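Local structure of odorant-binding protein 47 (Anopheles gambiae, 3PM2) at residues A[11-16]-A[157-162]; A[23-28]-A[61-66]; A[39-44]-A[54-59]; A[70-75]-A[132-137]. The protein binds hydrophobic odorants such as menthol, citronellal, decanal and indole, and is thought to carry them through the aqueous fluid around olfactory sensory dendrites. All coordinates share one frame; numbering follows the deposited sequence.

Contact 1: residues A[11-16]-A[157-162]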
loop_
_atom_site.group_PDB
_atom_site.type_symbol
_atom_site.label_atom_id
_atom_site.label_comp_id
_atom_site.label_asym_id
_atom_site.label_seq_id
_atom_site.Cartn_x
_atom_site.Cartn_y
_atom_site.Cartn_z
ATOM N N VAL A 11 -3.071 -17.328 3.301
ATOM C CA VAL A 11 -1.900 -18.137 3.612
ATOM C C VAL A 11 -0.814 -17.238 4.188
ATOM O O VAL A 11 -0.688 -16.090 3.756
ATOM C CB VAL A 11 -1.382 -19.080 2.465
ATOM C CG1 VAL A 11 -2.509 -19.842 1.776
ATOM C CG2 VAL A 11 -0.530 -18.329 1.449
ATOM N N PRO A 12 -0.024 -17.720 5.171
ATOM C CA PRO A 12 1.040 -16.871 5.730
ATOM C C PRO A 12 2.265 -16.724 4.821
ATOM O O PRO A 12 3.191 -16.008 5.197
ATOM C CB PRO A 12 1.376 -17.566 7.053
ATOM C CG PRO A 12 1.059 -18.992 6.817
ATOM C CD PRO A 12 -0.051 -19.053 5.821
ATOM N N LYS A 13 2.266 -17.387 3.631
ATOM C CA LYS A 13 3.350 -17.334 2.639
ATOM C C LYS A 13 3.741 -15.885 2.354
ATOM O O LYS A 13 2.870 -15.027 2.127
ATOM C CB LYS A 13 2.944 -18.044 1.329
ATOM C CG LYS A 13 4.104 -18.372 0.389
ATOM C CD LYS A 13 3.598 -19.099 -0.839
ATOM C CE LYS A 13 4.660 -19.925 -1.521
ATOM N NZ LYS A 13 5.569 -19.086 -2.338
ATOM N N ASN A 14 5.051 -15.617 2.441
ATOM C CA ASN A 14 5.669 -14.315 2.189
ATOM C C ASN A 14 5.482 -14.001 0.699
ATOM O O ASN A 14 5.773 -14.852 -0.137
ATOM C CB ASN A 14 7.146 -14.391 2.577
ATOM C CG ASN A 14 7.993 -13.186 2.269
ATOM O OD1 ASN A 14 7.541 -12.035 2.287
ATOM N ND2 ASN A 14 9.277 -13.436 2.026
ATOM N N ALA A 15 4.922 -12.818 0.373
ATOM C CA ALA A 15 4.626 -12.437 -1.011
ATOM C C ALA A 15 5.850 -12.466 -1.933
ATOM O O ALA A 15 5.699 -12.788 -3.113
ATOM C CB ALA A 15 3.963 -11.079 -1.056
ATOM N N ALA A 16 7.053 -12.157 -1.391
ATOM C CA ALA A 16 8.333 -12.184 -2.108
ATOM C C ALA A 16 8.598 -13.564 -2.718
ATOM O O ALA A 16 9.277 -13.663 -3.736
ATOM C CB ALA A 16 9.463 -11.802 -1.171
ATOM N N ASN A 157 1.731 -21.453 -8.291
ATOM C CA ASN A 157 1.275 -22.516 -7.391
ATOM C C ASN A 157 -0.016 -22.080 -6.696
ATOM O O ASN A 157 -0.405 -20.918 -6.814
ATOM C CB ASN A 157 2.374 -22.979 -6.403
ATOM C CG ASN A 157 2.848 -21.989 -5.373
ATOM O OD1 ASN A 157 2.309 -20.911 -5.219
ATOM N ND2 ASN A 157 3.829 -22.374 -4.580
ATOM N N ASP A 158 -0.693 -23.014 -6.016
ATOM C CA ASP A 158 -1.951 -22.770 -5.306
ATOM C C ASP A 158 -1.885 -21.658 -4.293
ATOM O O ASP A 158 -2.828 -20.859 -4.210
ATOM C CB ASP A 158 -2.448 -24.066 -4.619
ATOM C CG ASP A 158 -3.006 -25.106 -5.571
ATOM O OD1 ASP A 158 -3.186 -24.781 -6.766
ATOM O OD2 ASP A 158 -3.273 -26.246 -5.120
ATOM N N ASP A 159 -0.804 -21.611 -3.497
ATOM C CA ASP A 159 -0.662 -20.596 -2.458
ATOM C C ASP A 159 -0.508 -19.192 -3.025
ATOM O O ASP A 159 -1.081 -18.239 -2.481
ATOM C CB ASP A 159 0.486 -20.948 -1.525
ATOM C CG ASP A 159 0.151 -22.027 -0.517
ATOM O OD1 ASP A 159 -0.971 -22.595 -0.591
ATOM O OD2 ASP A 159 1.004 -22.317 0.329
ATOM N N CYS A 160 0.239 -19.073 -4.132
ATOM C CA CYS A 160 0.403 -17.781 -4.791
ATOM C C CYS A 160 -0.854 -17.394 -5.548
ATOM O O CYS A 160 -1.102 -16.211 -5.683
ATOM C CB CYS A 160 1.645 -17.766 -5.677
ATOM S SG CYS A 160 3.199 -17.836 -4.743
ATOM N N ASN A 161 -1.672 -18.375 -6.013
ATOM C CA ASN A 161 -2.979 -18.074 -6.631
ATOM C C ASN A 161 -3.868 -17.437 -5.537
ATOM O O ASN A 161 -4.570 -16.462 -5.815
ATOM C CB ASN A 161 -3.686 -19.317 -7.199
ATOM C CG ASN A 161 -4.972 -18.968 -7.917
ATOM O OD1 ASN A 161 -5.040 -18.044 -8.732
ATOM N ND2 ASN A 161 -6.042 -19.632 -7.581
ATOM N N LYS A 162 -3.819 -17.990 -4.303
ATOM C CA LYS A 162 -4.593 -17.458 -3.153
ATOM C C LYS A 162 -4.156 -16.027 -2.810
ATOM O O LYS A 162 -4.999 -15.153 -2.569
ATOM C CB LYS A 162 -4.478 -18.384 -1.944
ATOM C CG LYS A 162 -5.248 -19.698 -2.130
ATOM C CD LYS A 162 -5.037 -20.628 -0.960
ATOM C CE LYS A 162 -5.513 -22.026 -1.274
ATOM N NZ LYS A 162 -5.101 -22.984 -0.218
#
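Val11 and Asp159 bring the two backbones nearest to each other, their CA atoms 6.7 Å apart, where the irregular segment 11-16 passes the first turn of helix 158-167. No hydrogen bond joins the segments, and the contact is made by side chains. Asn157 is the N-cap of the helix: its OD1 accepts from Cys160 N at 3.0 Å, the donor tilted 25° from the carbonyl plane, which fixes the side-chain amide against the first turn. Val11 points its two methyls at the helix. CG1 meets the aliphatic shaft of Lys162, 3.8 Å from its CD, the two side chains crossing at about a right angle, while CG2 lies near Asp159 CB. In this C-plus odorant-binding protein, a class with cysteines beyond the classical six, the N-terminal arm is also bound covalently here, because Cys160 forms a disulfide with Cys18. Lys13 runs beside that link. Its CG is anti to the backbone N (chi1 -164°), CD packs 3.7 Å from Asp159 CB, and a bend at the last torsion (chi4 -78°) places NZ 3.6 Å from Cys160 SG. The ammonium has a weak, long ion pair with Glu17, whereas Asp159 OD2 lies 6.2 Å from Lys13 NZ, so attraction between those two charges is probably modest. CE of Lys13 and the amide ND2 of Asn157 approach tip to tip at 4.0 Å.

Contact 2: residues A[23-28]-A[61-66]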
loop_
_atom_site.group_PDB
_atom_site.type_symbol
_atom_site.label_atom_id
_atom_site.label_comp_id
_atom_site.label_asym_id
_atom_site.label_seq_id
_atom_site.Cartn_x
_atom_site.Cartn_y
_atom_site.Cartn_z
ATOM N N PHE A 23 10.171 -1.682 -4.536
ATOM C CA PHE A 23 9.749 -1.154 -3.233
ATOM C C PHE A 23 10.170 0.298 -3.095
ATOM O O PHE A 23 11.070 0.763 -3.803
ATOM C CB PHE A 23 10.327 -2.008 -2.091
ATOM C CG PHE A 23 11.836 -2.113 -2.068
ATOM C CD1 PHE A 23 12.614 -1.130 -1.454
ATOM C CD2 PHE A 23 12.481 -3.223 -2.602
ATOM C CE1 PHE A 23 14.002 -1.231 -1.426
ATOM C CE2 PHE A 23 13.874 -3.327 -2.571
ATOM C CZ PHE A 23 14.629 -2.330 -1.991
ATOM N N LEU A 24 9.564 0.990 -2.142
ATOM C CA LEU A 24 9.833 2.393 -1.833
ATOM C C LEU A 24 10.597 2.494 -0.486
ATOM O O LEU A 24 11.246 3.507 -0.212
ATOM C CB LEU A 24 8.437 3.072 -1.812
ATOM C CG LEU A 24 8.010 4.112 -0.812
ATOM C CD1 LEU A 24 6.856 4.892 -1.357
ATOM C CD2 LEU A 24 7.500 3.474 0.401
ATOM N N VAL A 25 10.510 1.443 0.348
ATOM C CA VAL A 25 11.120 1.381 1.677
ATOM C C VAL A 25 11.694 -0.006 1.908
ATOM O O VAL A 25 11.102 -0.980 1.471
ATOM C CB VAL A 25 10.045 1.763 2.749
ATOM C CG1 VAL A 25 10.344 1.182 4.113
ATOM C CG2 VAL A 25 9.919 3.263 2.879
ATOM N N GLU A 26 12.841 -0.096 2.613
ATOM C CA GLU A 26 13.478 -1.361 2.951
ATOM C C GLU A 26 12.574 -2.126 3.950
ATOM O O GLU A 26 11.930 -1.467 4.778
ATOM C CB GLU A 26 14.858 -1.080 3.570
ATOM C CG GLU A 26 15.882 -2.191 3.397
ATOM C CD GLU A 26 16.275 -2.610 1.990
ATOM O OE1 GLU A 26 16.640 -1.726 1.180
ATOM O OE2 GLU A 26 16.282 -3.834 1.721
ATOM N N PRO A 27 12.491 -3.486 3.884
ATOM C CA PRO A 27 11.615 -4.231 4.818
ATOM C C PRO A 27 11.712 -3.876 6.299
ATOM O O PRO A 27 10.690 -3.885 6.979
ATOM C CB PRO A 27 12.017 -5.690 4.590
ATOM C CG PRO A 27 12.478 -5.728 3.203
ATOM C CD PRO A 27 13.140 -4.409 2.930
ATOM N N SER A 28 12.920 -3.571 6.793
ATOM C CA SER A 28 13.139 -3.217 8.199
ATOM C C SER A 28 12.330 -1.973 8.591
ATOM O O SER A 28 11.621 -1.992 9.602
ATOM C CB SER A 28 14.632 -3.031 8.481
ATOM O OG SER A 28 14.883 -2.338 9.689
ATOM N N MET A 61 5.712 6.699 4.672
ATOM C CA MET A 61 5.933 7.925 3.878
ATOM C C MET A 61 6.767 8.938 4.640
ATOM O O MET A 61 7.684 9.520 4.067
ATOM C CB MET A 61 4.613 8.502 3.378
ATOM C CG MET A 61 3.888 7.585 2.389
ATOM S SD MET A 61 4.768 7.413 0.834
ATOM C CE MET A 61 3.478 6.708 -0.209
ATOM N N ASN A 62 6.533 9.050 5.958
ATOM C CA ASN A 62 7.339 9.924 6.827
ATOM C C ASN A 62 8.774 9.392 6.944
ATOM O O ASN A 62 9.715 10.200 6.991
ATOM C CB ASN A 62 6.690 10.103 8.216
ATOM C CG ASN A 62 5.565 11.131 8.253
ATOM O OD1 ASN A 62 5.558 12.127 7.515
ATOM N ND2 ASN A 62 4.630 10.965 9.177
ATOM N N SER A 63 8.964 8.046 6.937
ATOM C CA SER A 63 10.323 7.491 7.051
ATOM C C SER A 63 11.196 7.866 5.848
ATOM O O SER A 63 12.410 7.887 5.970
ATOM C CB SER A 63 10.299 5.974 7.258
ATOM O OG SER A 63 10.144 5.265 6.039
ATOM N N THR A 64 10.566 8.169 4.699
ATOM C CA THR A 64 11.244 8.527 3.443
ATOM C C THR A 64 11.056 9.994 3.050
ATOM O O THR A 64 11.366 10.348 1.912
ATOM C CB THR A 64 10.745 7.606 2.325
ATOM O OG1 THR A 64 9.315 7.550 2.383
ATOM C CG2 THR A 64 11.322 6.216 2.425
ATOM N N SER A 65 10.541 10.844 3.979
ATOM C CA SER A 65 10.253 12.288 3.783
ATOM C C SER A 65 9.379 12.564 2.536
ATOM O O SER A 65 9.545 13.585 1.850
ATOM C CB SER A 65 11.545 13.112 3.753
ATOM O OG SER A 65 12.258 12.990 4.974
ATOM N N LEU A 66 8.426 11.661 2.259
ATOM C CA LEU A 66 7.577 11.818 1.072
ATOM C C LEU A 66 6.263 12.459 1.384
ATOM O O LEU A 66 5.587 12.898 0.460
ATOM C CB LEU A 66 7.320 10.469 0.388
ATOM C CG LEU A 66 8.543 9.715 -0.140
ATOM C CD1 LEU A 66 8.109 8.439 -0.794
ATOM C CD2 LEU A 66 9.292 10.537 -1.180
#
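Leu24 and Val25 make an apolar contact, without any hydrogen bond across it, between the chain leading into helix 27-44 and the C-terminal end of helix 55-63 with the turn that follows. The inner half belongs to the buried Leu24. Its CD1 meets two partners, Leu66 CD1 at 3.8 Å, the side chains reaching toward each other tip to tip, and Met61 SD at 3.9 Å, where they cross at about a right angle. Met61 leaves its backbone away from Leu24, but a bend at chi2 (-67°) carries SD back to it. Nearer the surface, Val25 CG2 presses on Thr64 CG2 at 3.3 Å, tighter than usual van der Waals contact, and also lies 3.7 Å from Ser63 OG. The Thr64 methyl stands anti to the carbonyl carbon, on the side of Val25. Ser63 OG bonds to Val60 O, which is also within hydrogen-bonding reach of Thr64 OG1, as is Met61 O. A Schellman motif ends helix 55-63: Ser65, with positive phi, is its C-prime residue, Leu66 N bonds to Met61 O at 2.9 Å and Ser65 N to Asn62 O at 3.2 Å. Leu66, just past the motif, points toward Leu24. Around this group, Leu77 and Tyr81 of helix 74-85 and Leu138 of helix 133-147 pack on Leu24, while Met61 also touches Ile137 of helix 133-147 and Tyr67 of strand 67-68.

Contact 3: residues A[39-44]-A[54-59]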
loop_
_atom_site.group_PDB
_atom_site.type_symbol
_atom_site.label_atom_id
_atom_site.label_comp_id
_atom_site.label_asym_id
_atom_site.label_seq_id
_atom_site.Cartn_x
_atom_site.Cartn_y
_atom_site.Cartn_z
ATOM N N GLY A 39 -2.309 -2.468 14.876
ATOM C CA GLY A 39 -3.361 -2.616 15.873
ATOM C C GLY A 39 -4.548 -1.734 15.548
ATOM O O GLY A 39 -5.668 -2.218 15.337
ATOM N N GLN A 40 -4.291 -0.442 15.437
ATOM C CA GLN A 40 -5.351 0.489 15.105
ATOM C C GLN A 40 -5.776 0.346 13.645
ATOM O O GLN A 40 -6.942 0.581 13.354
ATOM C CB GLN A 40 -5.051 1.934 15.545
ATOM C CG GLN A 40 -4.079 2.722 14.681
ATOM C CD GLN A 40 -4.446 4.199 14.711
ATOM O OE1 GLN A 40 -4.667 4.799 15.788
ATOM N NE2 GLN A 40 -4.500 4.835 13.533
ATOM N N THR A 41 -4.859 -0.037 12.734
ATOM C CA THR A 41 -5.243 -0.217 11.323
ATOM C C THR A 41 -6.341 -1.294 11.191
ATOM O O THR A 41 -7.347 -1.095 10.491
ATOM C CB THR A 41 -4.018 -0.387 10.429
ATOM O OG1 THR A 41 -3.202 0.781 10.600
ATOM C CG2 THR A 41 -4.384 -0.536 8.941
ATOM N N LYS A 42 -6.158 -2.405 11.900
ATOM C CA LYS A 42 -7.135 -3.521 11.908
ATOM C C LYS A 42 -8.445 -3.045 12.509
ATOM O O LYS A 42 -9.500 -3.368 11.966
ATOM C CB LYS A 42 -6.570 -4.738 12.644
ATOM C CG LYS A 42 -5.475 -5.419 11.821
ATOM C CD LYS A 42 -4.965 -6.674 12.466
ATOM C CE LYS A 42 -4.364 -7.575 11.424
ATOM N NZ LYS A 42 -3.702 -8.756 12.052
ATOM N N ARG A 43 -8.396 -2.229 13.586
ATOM C CA ARG A 43 -9.623 -1.690 14.179
ATOM C C ARG A 43 -10.366 -0.832 13.156
ATOM O O ARG A 43 -11.595 -0.908 13.047
ATOM C CB ARG A 43 -9.318 -0.852 15.433
ATOM C CG ARG A 43 -9.032 -1.705 16.657
ATOM C CD ARG A 43 -9.244 -0.941 17.951
ATOM N NE ARG A 43 -10.660 -0.697 18.251
ATOM C CZ ARG A 43 -11.097 -0.249 19.421
ATOM N NH1 ARG A 43 -10.239 0.014 20.404
ATOM N NH2 ARG A 43 -12.390 -0.064 19.623
ATOM N N GLN A 44 -9.619 -0.004 12.412
ATOM C CA GLN A 44 -10.211 0.881 11.387
ATOM C C GLN A 44 -10.838 0.111 10.214
ATOM O O GLN A 44 -11.729 0.653 9.561
ATOM C CB GLN A 44 -9.214 1.919 10.898
ATOM C CG GLN A 44 -8.772 2.920 11.990
ATOM C CD GLN A 44 -7.673 3.800 11.463
ATOM O OE1 GLN A 44 -6.796 3.356 10.707
ATOM N NE2 GLN A 44 -7.728 5.080 11.806
ATOM N N CYS A 54 -4.701 5.252 6.653
ATOM C CA CYS A 54 -3.866 4.191 7.190
ATOM C C CYS A 54 -2.569 4.785 7.786
ATOM O O CYS A 54 -1.755 5.367 7.047
ATOM C CB CYS A 54 -3.561 3.169 6.104
ATOM S SG CYS A 54 -2.371 1.927 6.628
ATOM N N CYS A 55 -2.383 4.638 9.105
ATOM C CA CYS A 55 -1.179 5.170 9.758
ATOM C C CYS A 55 0.082 4.400 9.446
ATOM O O CYS A 55 1.167 4.973 9.522
ATOM C CB CYS A 55 -1.380 5.324 11.260
ATOM S SG CYS A 55 -2.527 6.655 11.716
ATOM N N VAL A 56 -0.039 3.084 9.128
ATOM C CA VAL A 56 1.120 2.287 8.742
ATOM C C VAL A 56 1.765 3.001 7.535
ATOM O O VAL A 56 2.977 3.216 7.514
ATOM C CB VAL A 56 0.744 0.810 8.375
ATOM C CG1 VAL A 56 1.943 0.068 7.776
ATOM C CG2 VAL A 56 0.176 0.051 9.576
ATOM N N ALA A 57 0.942 3.360 6.534
ATOM C CA ALA A 57 1.419 4.027 5.308
ATOM C C ALA A 57 1.956 5.412 5.552
ATOM O O ALA A 57 2.978 5.780 4.965
ATOM C CB ALA A 57 0.307 4.072 4.263
ATOM N N GLU A 58 1.284 6.207 6.405
ATOM C CA GLU A 58 1.802 7.547 6.697
ATOM C C GLU A 58 3.190 7.450 7.359
ATOM O O GLU A 58 4.082 8.231 7.029
ATOM C CB GLU A 58 0.818 8.347 7.541
ATOM C CG GLU A 58 1.297 9.768 7.813
ATOM C CD GLU A 58 0.210 10.689 8.322
ATOM O OE1 GLU A 58 -0.808 10.846 7.614
ATOM O OE2 GLU A 58 0.379 11.269 9.417
ATOM N N CYS A 59 3.374 6.460 8.248
ATOM C CA CYS A 59 4.642 6.184 8.931
ATOM C C CYS A 59 5.748 5.891 7.886
ATOM O O CYS A 59 6.848 6.458 7.975
ATOM C CB CYS A 59 4.465 5.026 9.916
ATOM S SG CYS A 59 5.991 4.501 10.742
HETATM O O HOH W 1 -4.060 3.454 10.897
#
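Thr41 and Val56 face each other where helix 27-44 nears its end and helix 55-63 begins, two neighbouring helices of the largely helical odorant-binding protein fold. Their short segments run roughly antiparallel, at 138°, with axes 10.3 Å apart at closest approach, and residues 45-54 connect the two helices. The polar interaction between them is carried by a water. It accepts from Cys55 N at 2.7 Å and from Gln40 NE2, and it donates to Gln44 OE1 at 2.7 Å and to Thr41 OG1 at 2.8 Å. Two bonds received and two given leave this water with a full complement, and it satisfies an amide in the first turn of helix 55-63 by way of three side chains of the other helix. The same side chains have further holds: Gln40 OE1 accepts from Gln128 N, Thr41 OG1 bonds to Trp37 O, and Gln44 NE2 bonds to Glu127. Van der Waals contacts complete the interface: Thr41 crosses Val56 at about a right angle, with Thr41 OG1 3.6 Å from Val56 CG2, and Thr41 CG2 touches Cys54 SG. Gln40 NE2 lies 3.2 Å from Cys55 SG. Sulfur plays two roles here, in disulfides and in a helix cap. Cys59 is joined to Cys33 of helix 27-44, so the pair of helices is also linked covalently, and Cys55 is joined to Cys130. Cys54, in none of the six disulfides, is the N-cap of helix 55-63. Its SG, anti to the backbone N (chi1 173°), accepts a weak but fairly straight bond from Ala57 N, 3.6 Å long with an N-H...S angle of 162°.

Contact 4: residues A[70-75]-A[132-137]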
loop_
_atom_site.group_PDB
_atom_site.type_symbol
_atom_site.label_atom_id
_atom_site.label_comp_id
_atom_site.label_asym_id
_atom_site.label_seq_id
_atom_site.Cartn_x
_atom_site.Cartn_y
_atom_site.Cartn_z
ATOM N N GLY A 70 -0.934 16.486 3.733
ATOM C CA GLY A 70 -1.857 15.917 2.764
ATOM C C GLY A 70 -1.354 15.696 1.360
ATOM O O GLY A 70 -2.157 15.364 0.483
ATOM N N LYS A 71 -0.027 15.817 1.137
ATOM C CA LYS A 71 0.542 15.622 -0.188
ATOM C C LYS A 71 1.697 14.639 -0.152
ATOM O O LYS A 71 2.449 14.615 0.818
ATOM C CB LYS A 71 1.072 16.939 -0.793
ATOM C CG LYS A 71 0.027 18.042 -0.978
ATOM C CD LYS A 71 -0.998 17.744 -2.067
ATOM C CE LYS A 71 -2.028 18.848 -2.147
ATOM N NZ LYS A 71 -3.088 18.548 -3.147
ATOM N N ILE A 72 1.843 13.882 -1.247
ATOM C CA ILE A 72 2.944 12.934 -1.468
ATOM C C ILE A 72 3.836 13.502 -2.566
ATOM O O ILE A 72 3.332 13.977 -3.580
ATOM C CB ILE A 72 2.439 11.494 -1.798
ATOM C CG1 ILE A 72 1.587 10.883 -0.645
ATOM C CG2 ILE A 72 3.602 10.566 -2.248
ATOM C CD1 ILE A 72 2.374 10.585 0.735
ATOM N N ASP A 73 5.162 13.495 -2.343
ATOM C CA ASP A 73 6.124 14.020 -3.310
ATOM C C ASP A 73 6.301 12.975 -4.406
ATOM O O ASP A 73 7.056 12.016 -4.232
ATOM C CB ASP A 73 7.450 14.337 -2.589
ATOM C CG ASP A 73 8.579 14.908 -3.438
ATOM O OD1 ASP A 73 8.513 14.790 -4.687
ATOM O OD2 ASP A 73 9.562 15.401 -2.855
ATOM N N ARG A 74 5.571 13.138 -5.518
ATOM C CA ARG A 74 5.627 12.188 -6.635
ATOM C C ARG A 74 7.032 12.034 -7.251
ATOM O O ARG A 74 7.430 10.924 -7.595
ATOM C CB ARG A 74 4.582 12.548 -7.712
ATOM C CG ARG A 74 4.559 11.548 -8.852
ATOM C CD ARG A 74 3.437 11.827 -9.809
ATOM N NE ARG A 74 3.551 10.946 -10.961
ATOM C CZ ARG A 74 2.580 10.735 -11.833
ATOM N NH1 ARG A 74 1.403 11.342 -11.690
ATOM N NH2 ARG A 74 2.771 9.916 -12.854
ATOM N N GLU A 75 7.787 13.132 -7.366
ATOM C CA GLU A 75 9.134 13.102 -7.949
ATOM C C GLU A 75 10.065 12.224 -7.108
ATOM O O GLU A 75 10.652 11.282 -7.636
ATOM C CB GLU A 75 9.690 14.524 -8.134
ATOM C CG GLU A 75 8.955 15.348 -9.191
ATOM C CD GLU A 75 7.502 15.705 -8.887
ATOM O OE1 GLU A 75 7.176 15.946 -7.699
ATOM O OE2 GLU A 75 6.679 15.677 -9.832
ATOM N N PRO A 132 -5.456 10.180 4.663
ATOM C CA PRO A 132 -5.533 8.963 3.832
ATOM C C PRO A 132 -4.614 8.929 2.609
ATOM O O PRO A 132 -4.474 7.856 2.018
ATOM C CB PRO A 132 -7.000 8.921 3.393
ATOM C CG PRO A 132 -7.735 9.843 4.321
ATOM C CD PRO A 132 -6.730 10.925 4.649
ATOM N N ILE A 133 -4.020 10.060 2.198
ATOM C CA ILE A 133 -3.201 10.040 0.963
ATOM C C ILE A 133 -2.096 8.972 0.973
ATOM O O ILE A 133 -1.916 8.273 -0.038
ATOM C CB ILE A 133 -2.656 11.435 0.529
ATOM C CG1 ILE A 133 -2.170 11.449 -0.943
ATOM C CG2 ILE A 133 -1.568 11.953 1.462
ATOM C CD1 ILE A 133 -3.229 11.026 -2.045
ATOM N N SER A 134 -1.351 8.854 2.081
ATOM C CA SER A 134 -0.236 7.887 2.098
ATOM C C SER A 134 -0.694 6.448 1.800
ATOM O O SER A 134 -0.083 5.772 0.973
ATOM C CB SER A 134 0.520 7.954 3.415
ATOM O OG SER A 134 1.114 9.226 3.622
ATOM N N GLY A 135 -1.753 6.010 2.478
ATOM C CA GLY A 135 -2.307 4.673 2.293
ATOM C C GLY A 135 -2.913 4.497 0.908
ATOM O O GLY A 135 -2.780 3.431 0.307
ATOM N N THR A 136 -3.585 5.535 0.393
ATOM C CA THR A 136 -4.194 5.463 -0.956
ATOM C C THR A 136 -3.106 5.111 -1.975
ATOM O O THR A 136 -3.279 4.173 -2.752
ATOM C CB THR A 136 -4.874 6.788 -1.297
ATOM O OG1 THR A 136 -5.848 7.061 -0.280
ATOM C CG2 THR A 136 -5.535 6.764 -2.661
ATOM N N ILE A 137 -1.975 5.829 -1.931
ATOM C CA ILE A 137 -0.866 5.608 -2.865
ATOM C C ILE A 137 -0.185 4.281 -2.638
ATOM O O ILE A 137 -0.016 3.486 -3.592
ATOM C CB ILE A 137 0.144 6.806 -2.864
ATOM C CG1 ILE A 137 -0.546 8.153 -3.279
ATOM C CG2 ILE A 137 1.373 6.526 -3.769
ATOM C CD1 ILE A 137 -1.076 8.210 -4.755
#
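Ile72 and Ile133 slide past each other in opposite directions, with Ile72 CG1 3.8 Å from Ile133 CG1. Ile72 comes from strand 71-72, the second strand of a small antiparallel hairpin with 67-68, and Ile133 from the N-terminal part of helix 133-147. Ile133 has CG1 anti to the backbone N (chi1 -163°); its other branch, CG2, is turned to the hairpin backbone, 3.6 Å from Gly70 O. Gly70, with positive phi, belongs to the turn of the hairpin, so the helix touches both the turn and the strand. The Ile72 side chain bends at chi2 (-66°), setting CD1 3.4 Å from Ser134 OG, a methyl against a hydroxyl. Ser134 also meets Ala57, Glu58 and Met61 of helix 55-63. Ile137, one turn further along the helix, lies more loosely at 4.4 Å between its CG1 and Ile72 CG1. Ile72 is further enclosed by Met61, Tyr67 and Phe104, while Ile133 also packs on Tyr67 and on Ile114 of helix 111-118. Just past the strand, Asp73 pairs with Leu66 through the backbone. With no hydrogen bond or charge pair across the segments, the contact rests on van der Waals packing of isoleucines, with a carbonyl and a hydroxyl at its edges.

Overall arrangement
Contact 1 is a surface contact about 18 Å from the chain's centre, opposite contact 4 across that centre, and it encloses the other three along the chain. Contact 3 is buried, contacts 2 and 4 only partly so. Contacts 2 and 3 use opposite ends of the same pair, helices 27-44 and 55-63: one is largely apolar, the other water-bridged and bordered by disulfides. Contact 4 touches both: Met61 CG of contact 2 lies 3.7 Å from Ile72 CD1, and Ala57 CB of contact 3 is 3.3 Å from Gly135 CA. Lysine shafts pack in contact 1 at the periphery, whereas disulfides occur in both contact 1 and contact 3.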